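PDB 1P3Y: mersacidin decarboxylase, which catalyses the oxidative decarboxylation of the C-terminal cysteine of the lantibiotic mersacidin to an aminoenethiol residue, using bound FAD. Local coordinates for residues 117-129 with 138-151. Sequence-based numbering, arbitrary orientation.
With FAD (flavin-adenine dinucleotide), chain B.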
loop_
_atom_site.group_PDB
_atom_site.type_symbol
_atom_site.label_atom_id
_atom_site.label_comp_id
_atom_site.label_asym_id
_atom_site.label_seq_id
_atom_site.Cartn_x
_atom_site.Cartn_y
_atom_site.Cartn_z
ATOM N N ASN A 117 -7.339 -35.928 23.955
ATOM C CA ASN A 117 -7.291 -34.793 24.868
ATOM C C ASN A 117 -5.990 -34.057 24.622
ATOM O O ASN A 117 -5.069 -34.618 24.042
ATOM C CB ASN A 117 -7.338 -35.273 26.318
ATOM C CG ASN A 117 -8.727 -35.717 26.739
ATOM O OD1 ASN A 117 -8.860 -36.552 27.638
ATOM N ND2 ASN A 117 -9.772 -35.151 26.108
ATOM N N THR A 118 -5.912 -32.811 25.081
ATOM C CA THR A 118 -4.713 -31.992 24.887
ATOM C C THR A 118 -3.962 -31.761 26.195
ATOM O O THR A 118 -4.574 -31.542 27.245
ATOM C CB THR A 118 -5.091 -30.588 24.302
ATOM O OG1 THR A 118 -5.704 -30.750 23.020
ATOM C CG2 THR A 118 -3.859 -29.688 24.171
ATOM N N ILE A 119 -2.635 -31.791 26.136
ATOM C CA ILE A 119 -1.857 -31.529 27.337
ATOM C C ILE A 119 -1.380 -30.075 27.269
ATOM O O ILE A 119 -0.770 -29.670 26.279
ATOM C CB ILE A 119 -0.637 -32.490 27.469
ATOM C CG1 ILE A 119 0.351 -31.926 28.492
ATOM C CG2 ILE A 119 0.050 -32.659 26.140
ATOM C CD1 ILE A 119 1.544 -32.802 28.739
ATOM N N PHE A 120 -1.669 -29.307 28.325
ATOM C CA PHE A 120 -1.295 -27.897 28.419
ATOM C C PHE A 120 -0.127 -27.620 29.350
ATOM O O PHE A 120 -0.023 -28.219 30.415
ATOM C CB PHE A 120 -2.463 -27.064 28.948
ATOM C CG PHE A 120 -3.657 -27.061 28.066
ATOM C CD1 PHE A 120 -4.509 -28.164 28.024
ATOM C CD2 PHE A 120 -3.943 -25.940 27.273
ATOM C CE1 PHE A 120 -5.641 -28.155 27.204
ATOM C CE2 PHE A 120 -5.062 -25.909 26.450
ATOM C CZ PHE A 120 -5.919 -27.018 26.411
ATOM N N PHE A 121 0.731 -26.687 28.957
ATOM C CA PHE A 121 1.856 -26.282 29.791
ATOM C C PHE A 121 1.724 -24.783 30.051
ATOM O O PHE A 121 2.418 -23.980 29.442
ATOM C CB PHE A 121 3.196 -26.552 29.103
ATOM C CG PHE A 121 3.593 -27.998 29.084
ATOM C CD1 PHE A 121 3.027 -28.882 28.164
ATOM C CD2 PHE A 121 4.570 -28.467 29.967
ATOM C CE1 PHE A 121 3.433 -30.216 28.114
ATOM C CE2 PHE A 121 4.987 -29.796 29.930
ATOM C CZ PHE A 121 4.420 -30.679 28.997
ATOM N N PRO A 122 0.825 -24.388 30.965
ATOM C CA PRO A 122 0.618 -22.974 31.285
ATOM C C PRO A 122 1.879 -22.224 31.681
ATOM O O PRO A 122 2.819 -22.796 32.234
ATOM C CB PRO A 122 -0.398 -23.020 32.425
ATOM C CG PRO A 122 -1.189 -24.228 32.115
ATOM C CD PRO A 122 -0.131 -25.231 31.705
ATOM N N ASN A 123 1.864 -20.925 31.417
ATOM C CA ASN A 123 2.973 -20.037 31.719
ATOM C C ASN A 123 2.412 -18.619 31.694
ATOM O O ASN A 123 1.842 -18.181 30.703
ATOM C CB ASN A 123 4.080 -20.212 30.672
ATOM C CG ASN A 123 5.209 -19.242 30.861
ATOM O OD1 ASN A 123 5.126 -18.095 30.433
ATOM N ND2 ASN A 123 6.273 -19.683 31.519
ATOM N N MET A 124 2.556 -17.906 32.799
ATOM C CA MET A 124 2.035 -16.557 32.888
ATOM C C MET A 124 2.603 -15.879 34.114
ATOM O O MET A 124 3.324 -16.485 34.913
ATOM C CB MET A 124 0.510 -16.585 32.994
ATOM C CG MET A 124 -0.020 -17.277 34.264
ATOM S SD MET A 124 -1.752 -17.745 34.085
ATOM C CE MET A 124 -1.591 -19.299 33.212
ATOM N N ASN A 125 2.262 -14.610 34.250
ATOM C CA ASN A 125 2.696 -13.791 35.369
ATOM C C ASN A 125 2.063 -14.360 36.644
ATOM O O ASN A 125 0.915 -14.830 36.623
ATOM C CB ASN A 125 2.219 -12.361 35.131
ATOM C CG ASN A 125 2.790 -11.404 36.104
ATOM O OD1 ASN A 125 4.004 -11.209 36.148
ATOM N ND2 ASN A 125 1.928 -10.787 36.904
ATOM N N ASP A 126 2.809 -14.327 37.742
ATOM C CA ASP A 126 2.316 -14.843 39.022
ATOM C C ASP A 126 1.005 -14.198 39.463
ATOM O O ASP A 126 0.142 -14.867 40.051
ATOM C CB ASP A 126 3.379 -14.673 40.114
ATOM C CG ASP A 126 4.309 -15.880 40.213
ATOM O OD1 ASP A 126 3.882 -16.919 40.783
ATOM O OD2 ASP A 126 5.457 -15.787 39.706
ATOM N N LEU A 127 0.856 -12.903 39.189
ATOM C CA LEU A 127 -0.386 -12.233 39.542
ATOM C C LEU A 127 -1.520 -12.935 38.793
ATOM O O LEU A 127 -2.563 -13.262 39.366
ATOM C CB LEU A 127 -0.333 -10.753 39.155
ATOM C CG LEU A 127 0.487 -9.865 40.103
ATOM C CD1 LEU A 127 0.626 -8.465 39.526
ATOM C CD2 LEU A 127 -0.191 -9.815 41.468
ATOM N N MET A 128 -1.299 -13.188 37.508
ATOM C CA MET A 128 -2.298 -13.852 36.682
ATOM C C MET A 128 -2.541 -15.278 37.147
ATOM O O MET A 128 -3.677 -15.755 37.161
ATOM C CB MET A 128 -1.836 -13.879 35.224
ATOM C CG MET A 128 -1.697 -12.511 34.588
ATOM S SD MET A 128 -0.785 -12.606 33.051
ATOM C CE MET A 128 -2.070 -13.279 31.947
ATOM N N TRP A 129 -1.466 -15.960 37.514
ATOM C CA TRP A 129 -1.573 -17.343 37.949
ATOM C C TRP A 129 -2.422 -17.509 39.219
ATOM O O TRP A 129 -3.109 -18.523 39.400
ATOM C CB TRP A 129 -0.163 -17.928 38.137
ATOM C CG TRP A 129 -0.171 -19.344 38.628
ATOM C CD1 TRP A 129 0.025 -19.764 39.921
ATOM C CD2 TRP A 129 -0.448 -20.530 37.861
ATOM N NE1 TRP A 129 -0.113 -21.133 40.006
ATOM C CE2 TRP A 129 -0.404 -21.631 38.761
ATOM C CE3 TRP A 129 -0.730 -20.772 36.510
ATOM C CZ2 TRP A 129 -0.634 -22.960 38.348
ATOM C CZ3 TRP A 129 -0.961 -22.095 36.095
ATOM C CH2 TRP A 129 -0.911 -23.171 37.015
ATOM N N ILE A 138 -8.417 -24.038 34.812
ATOM C CA ILE A 138 -7.525 -25.211 34.840
ATOM C C ILE A 138 -8.309 -26.456 35.302
ATOM O O ILE A 138 -8.248 -27.533 34.680
ATOM C CB ILE A 138 -6.346 -25.014 35.833
ATOM C CG1 ILE A 138 -5.491 -23.804 35.424
ATOM C CG2 ILE A 138 -5.514 -26.311 35.914
ATOM C CD1 ILE A 138 -4.407 -24.133 34.431
ATOM N N GLU A 139 -9.044 -26.287 36.398
ATOM C CA GLU A 139 -9.835 -27.363 36.952
ATOM C C GLU A 139 -10.812 -27.884 35.907
ATOM O O GLU A 139 -10.836 -29.092 35.607
ATOM C CB GLU A 139 -10.570 -26.875 38.209
ATOM C CG GLU A 139 -11.354 -27.957 38.975
ATOM C CD GLU A 139 -10.583 -29.274 39.131
ATOM O OE1 GLU A 139 -9.348 -29.215 39.378
ATOM O OE2 GLU A 139 -11.220 -30.359 39.012
ATOM N N GLN A 140 -11.580 -26.972 35.317
ATOM C CA GLN A 140 -12.574 -27.320 34.303
ATOM C C GLN A 140 -11.979 -28.142 33.161
ATOM O O GLN A 140 -12.619 -29.064 32.653
ATOM C CB GLN A 140 -13.232 -26.054 33.748
ATOM C CG GLN A 140 -14.393 -26.317 32.801
ATOM C CD GLN A 140 -15.574 -26.968 33.495
ATOM O OE1 GLN A 140 -16.325 -26.312 34.215
ATOM N NE2 GLN A 140 -15.744 -28.265 33.281
ATOM N N LEU A 141 -10.778 -27.767 32.730
ATOM C CA LEU A 141 -10.080 -28.482 31.668
ATOM C C LEU A 141 -9.785 -29.919 32.106
ATOM O O LEU A 141 -9.952 -30.872 31.326
ATOM C CB LEU A 141 -8.774 -27.758 31.321
ATOM C CG LEU A 141 -8.903 -26.493 30.462
ATOM C CD1 LEU A 141 -7.602 -25.703 30.509
ATOM C CD2 LEU A 141 -9.259 -26.890 29.022
ATOM N N ARG A 142 -9.331 -30.065 33.353
ATOM C CA ARG A 142 -9.040 -31.384 33.908
ATOM C C ARG A 142 -10.338 -32.191 33.958
ATOM O O ARG A 142 -10.402 -33.310 33.440
ATOM C CB ARG A 142 -8.438 -31.247 35.303
ATOM C CG ARG A 142 -6.933 -31.108 35.281
ATOM C CD ARG A 142 -6.411 -30.388 36.505
ATOM N NE ARG A 142 -4.961 -30.225 36.449
ATOM C CZ ARG A 142 -4.284 -29.408 37.252
ATOM N NH1 ARG A 142 -4.939 -28.691 38.174
ATOM N NH2 ARG A 142 -2.963 -29.284 37.112
ATOM N N LYS A 143 -11.374 -31.610 34.560
ATOM C CA LYS A 143 -12.661 -32.287 34.629
ATOM C C LYS A 143 -13.070 -32.736 33.219
ATOM O O LYS A 143 -13.657 -33.806 33.050
ATOM C CB LYS A 143 -13.740 -31.361 35.208
ATOM C CG LYS A 143 -15.066 -32.085 35.435
ATOM C CD LYS A 143 -16.283 -31.154 35.512
ATOM C CE LYS A 143 -16.850 -30.809 34.110
ATOM N NZ LYS A 143 -18.054 -29.904 34.170
ATOM N N ASP A 144 -12.746 -31.920 32.211
ATOM C CA ASP A 144 -13.083 -32.239 30.825
ATOM C C ASP A 144 -12.192 -33.321 30.229
ATOM O O ASP A 144 -12.503 -33.862 29.174
ATOM C CB ASP A 144 -13.003 -30.994 29.948
ATOM C CG ASP A 144 -14.161 -30.044 30.168
ATOM O OD1 ASP A 144 -15.133 -30.426 30.859
ATOM O OD2 ASP A 144 -14.099 -28.911 29.630
ATOM N N GLY A 145 -11.078 -33.626 30.891
ATOM C CA GLY A 145 -10.200 -34.668 30.387
ATOM C C GLY A 145 -8.825 -34.210 29.943
ATOM O O GLY A 145 -7.952 -35.029 29.668
ATOM N N HIS A 146 -8.605 -32.908 29.865
ATOM C CA HIS A 146 -7.305 -32.424 29.425
ATOM C C HIS A 146 -6.313 -32.457 30.574
ATOM O O HIS A 146 -6.709 -32.422 31.738
ATOM C CB HIS A 146 -7.429 -30.990 28.865
ATOM C CG HIS A 146 -8.313 -30.896 27.660
ATOM N ND1 HIS A 146 -9.498 -30.184 27.657
ATOM C CD2 HIS A 146 -8.224 -31.485 26.441
ATOM C CE1 HIS A 146 -10.103 -30.344 26.491
ATOM N NE2 HIS A 146 -9.350 -31.130 25.737
ATOM N N ILE A 147 -5.030 -32.521 30.234
ATOM C CA ILE A 147 -3.950 -32.539 31.214
ATOM C C ILE A 147 -3.340 -31.143 31.283
ATOM O O ILE A 147 -3.163 -30.484 30.245
ATOM C CB ILE A 147 -2.847 -33.530 30.792
ATOM C CG1 ILE A 147 -3.424 -34.940 30.765
ATOM C CG2 ILE A 147 -1.623 -33.415 31.729
ATOM C CD1 ILE A 147 -2.480 -35.936 30.159
ATOM N N VAL A 148 -3.000 -30.705 32.497
ATOM C CA VAL A 148 -2.414 -29.381 32.694
ATOM C C VAL A 148 -1.136 -29.402 33.547
ATOM O O VAL A 148 -1.184 -29.342 34.776
ATOM C CB VAL A 148 -3.450 -28.433 33.325
ATOM C CG1 VAL A 148 -2.859 -27.064 33.519
ATOM C CG2 VAL A 148 -4.666 -28.360 32.446
ATOM N N ILE A 149 0.010 -29.497 32.887
ATOM C CA ILE A 149 1.285 -29.517 33.587
ATOM C C ILE A 149 1.489 -28.157 34.240
ATOM O O ILE A 149 1.582 -27.133 33.568
ATOM C CB ILE A 149 2.438 -29.808 32.615
ATOM C CG1 ILE A 149 2.183 -31.138 31.887
ATOM C CG2 ILE A 149 3.758 -29.789 33.346
ATOM C CD1 ILE A 149 1.660 -32.269 32.766
ATOM N N GLU A 150 1.541 -28.146 35.564
ATOM C CA GLU A 150 1.710 -26.902 36.292
ATOM C C GLU A 150 3.101 -26.326 36.085
ATOM O O GLU A 150 4.050 -27.037 35.778
ATOM C CB GLU A 150 1.458 -27.144 37.793
ATOM C CG GLU A 150 0.113 -27.824 38.104
ATOM C CD GLU A 150 -0.788 -27.007 39.030
ATOM O OE1 GLU A 150 -2.036 -27.222 38.995
ATOM O OE2 GLU A 150 -0.242 -26.164 39.791
ATOM N N PRO A 151 3.230 -25.006 36.197
ATOM C CA PRO A 151 4.558 -24.406 36.027
ATOM C C PRO A 151 5.297 -24.485 37.377
ATOM O O PRO A 151 4.678 -24.679 38.433
ATOM C CB PRO A 151 4.235 -22.968 35.607
ATOM C CG PRO A 151 2.935 -22.698 36.327
ATOM C CD PRO A 151 2.169 -23.989 36.101
HETATM P PA FAD B . -3.805 -14.412 20.373
HETATM O O1A FAD B . -2.366 -14.119 19.966
HETATM O O2A FAD B . -4.695 -15.138 19.382
HETATM O O5B FAD B . -4.599 -13.038 20.788
HETATM C C5B FAD B . -3.938 -11.779 21.114
HETATM C C4B FAD B . -3.892 -10.831 19.922
HETATM O O4B FAD B . -4.066 -11.564 18.714
HETATM C C3B FAD B . -5.000 -9.764 19.903
HETATM O O3B FAD B . -4.316 -8.517 19.976
HETATM C C2B FAD B . -5.730 -10.033 18.628
HETATM O O2B FAD B . -6.346 -8.986 17.933
HETATM C C1B FAD B . -4.696 -10.748 17.763
HETATM N N9A FAD B . -5.147 -11.675 16.674
HETATM C C8A FAD B . -5.778 -12.992 16.726
HETATM N N7A FAD B . -6.041 -13.517 15.549
HETATM C C5A FAD B . -5.577 -12.539 14.610
HETATM C C6A FAD B . -5.565 -12.457 13.162
HETATM N N6A FAD B . -6.031 -13.443 12.378
HETATM N N1A FAD B . -5.031 -11.279 12.555
HETATM C C2A FAD B . -4.544 -10.244 13.305
HETATM N N3A FAD B . -4.503 -10.240 14.731
HETATM C C4A FAD B . -5.079 -11.481 15.265
HETATM N N1 FAD B . -0.334 -13.991 28.634
HETATM C C2 FAD B . -0.223 -15.146 29.398
HETATM O O2 FAD B . -1.255 -15.725 29.832
HETATM N N3 FAD B . 1.053 -15.660 29.680
HETATM C C4 FAD B . 2.304 -15.083 29.239
HETATM O O4 FAD B . 3.425 -15.634 29.566
HETATM C C4X FAD B . 2.158 -13.936 28.461
HETATM N N5 FAD B . 3.373 -13.341 27.974
HETATM C C5X FAD B . 3.253 -12.180 27.146
HETATM C C6 FAD B . 4.426 -11.547 26.632
HETATM C C7 FAD B . 4.390 -10.367 25.779
HETATM C C7M FAD B . 5.733 -9.772 25.267
HETATM C C8 FAD B . 3.065 -9.801 25.439
HETATM C C8M FAD B . 2.871 -8.584 24.557
HETATM C C9 FAD B . 1.882 -10.386 25.920
HETATM C C9A FAD B . 1.919 -11.564 26.774
HETATM N N10 FAD B . 0.729 -12.277 27.358
HETATM C C10 FAD B . 0.846 -13.417 28.167
HETATM C "C1'" FAD B . -0.562 -11.741 27.043
HETATM C "C2'" FAD B . -1.347 -12.420 25.981
HETATM O "O2'" FAD B . -0.553 -12.347 24.713
HETATM C "C3'" FAD B . -2.644 -11.738 25.750
HETATM O "O3'" FAD B . -3.621 -12.070 26.759
HETATM C "C4'" FAD B . -3.296 -12.050 24.373
HETATM O "O4'" FAD B . -4.524 -11.253 24.274
HETATM C "C5'" FAD B . -3.671 -13.496 24.153
HETATM O "O5'" FAD B . -2.561 -14.233 23.618
HETATM P P FAD B . -2.753 -15.610 22.872
HETATM O O1P FAD B . -1.409 -16.046 22.479
HETATM O O2P FAD B . -3.530 -16.538 23.771
HETATM O O3P FAD B . -3.793 -15.284 21.678
#
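Ile119 and Phe120 pair in parallel with Ile147 and Val148, and three backbone hydrogen bonds fix the register: Ile147 N to Thr118 O (3.2 Å), Phe120 N to Ile147 O (2.7 Å) and Ile149 N to Phe120 O (2.8 Å). Side chains then pack on both faces of the sheet. On the face of Phe120 and Val148, the edge of the Phe120 ring is directed at the face of His146 in an offset edge-to-face pair, planes 78° apart, while Phe120 CZ meets Leu141 of helix 132-144. Farther along, Pro122 CG rests on Val148 CG1 at 3.6 Å and also reaches Ile138 CD1. The other face carries Ile119, whose CD1 meets Ile149 CG1 at 3.6 Å. With its CG1 anti to the carbonyl carbon (chi1 -57°), Ile149 lays that branch over the Phe121 ring, 3.8 Å from the centroid, a CH-pi contact. Beyond the strands, Pro151 CG sits over the six-membered ring of Trp129, 9° off the normal, and Glu150 OE2 lies at that indole's edge. Arg142 NH2 forms a salt bridge to Glu150 OE1 (2.9 Å) and a hydrogen bond to Val148 O, tying helix to strand. Strand 84-90 flanks 119-122 on its other side. Helices 126-129 and 132-144 link the paired strands in a beta-alpha-beta crossover of the Rossmann-like flavoprotein fold, and the loop after 119-122 enters the flavin site, where Asn123 O accepts a hydrogen bond from FAD N3 (2.8 Å).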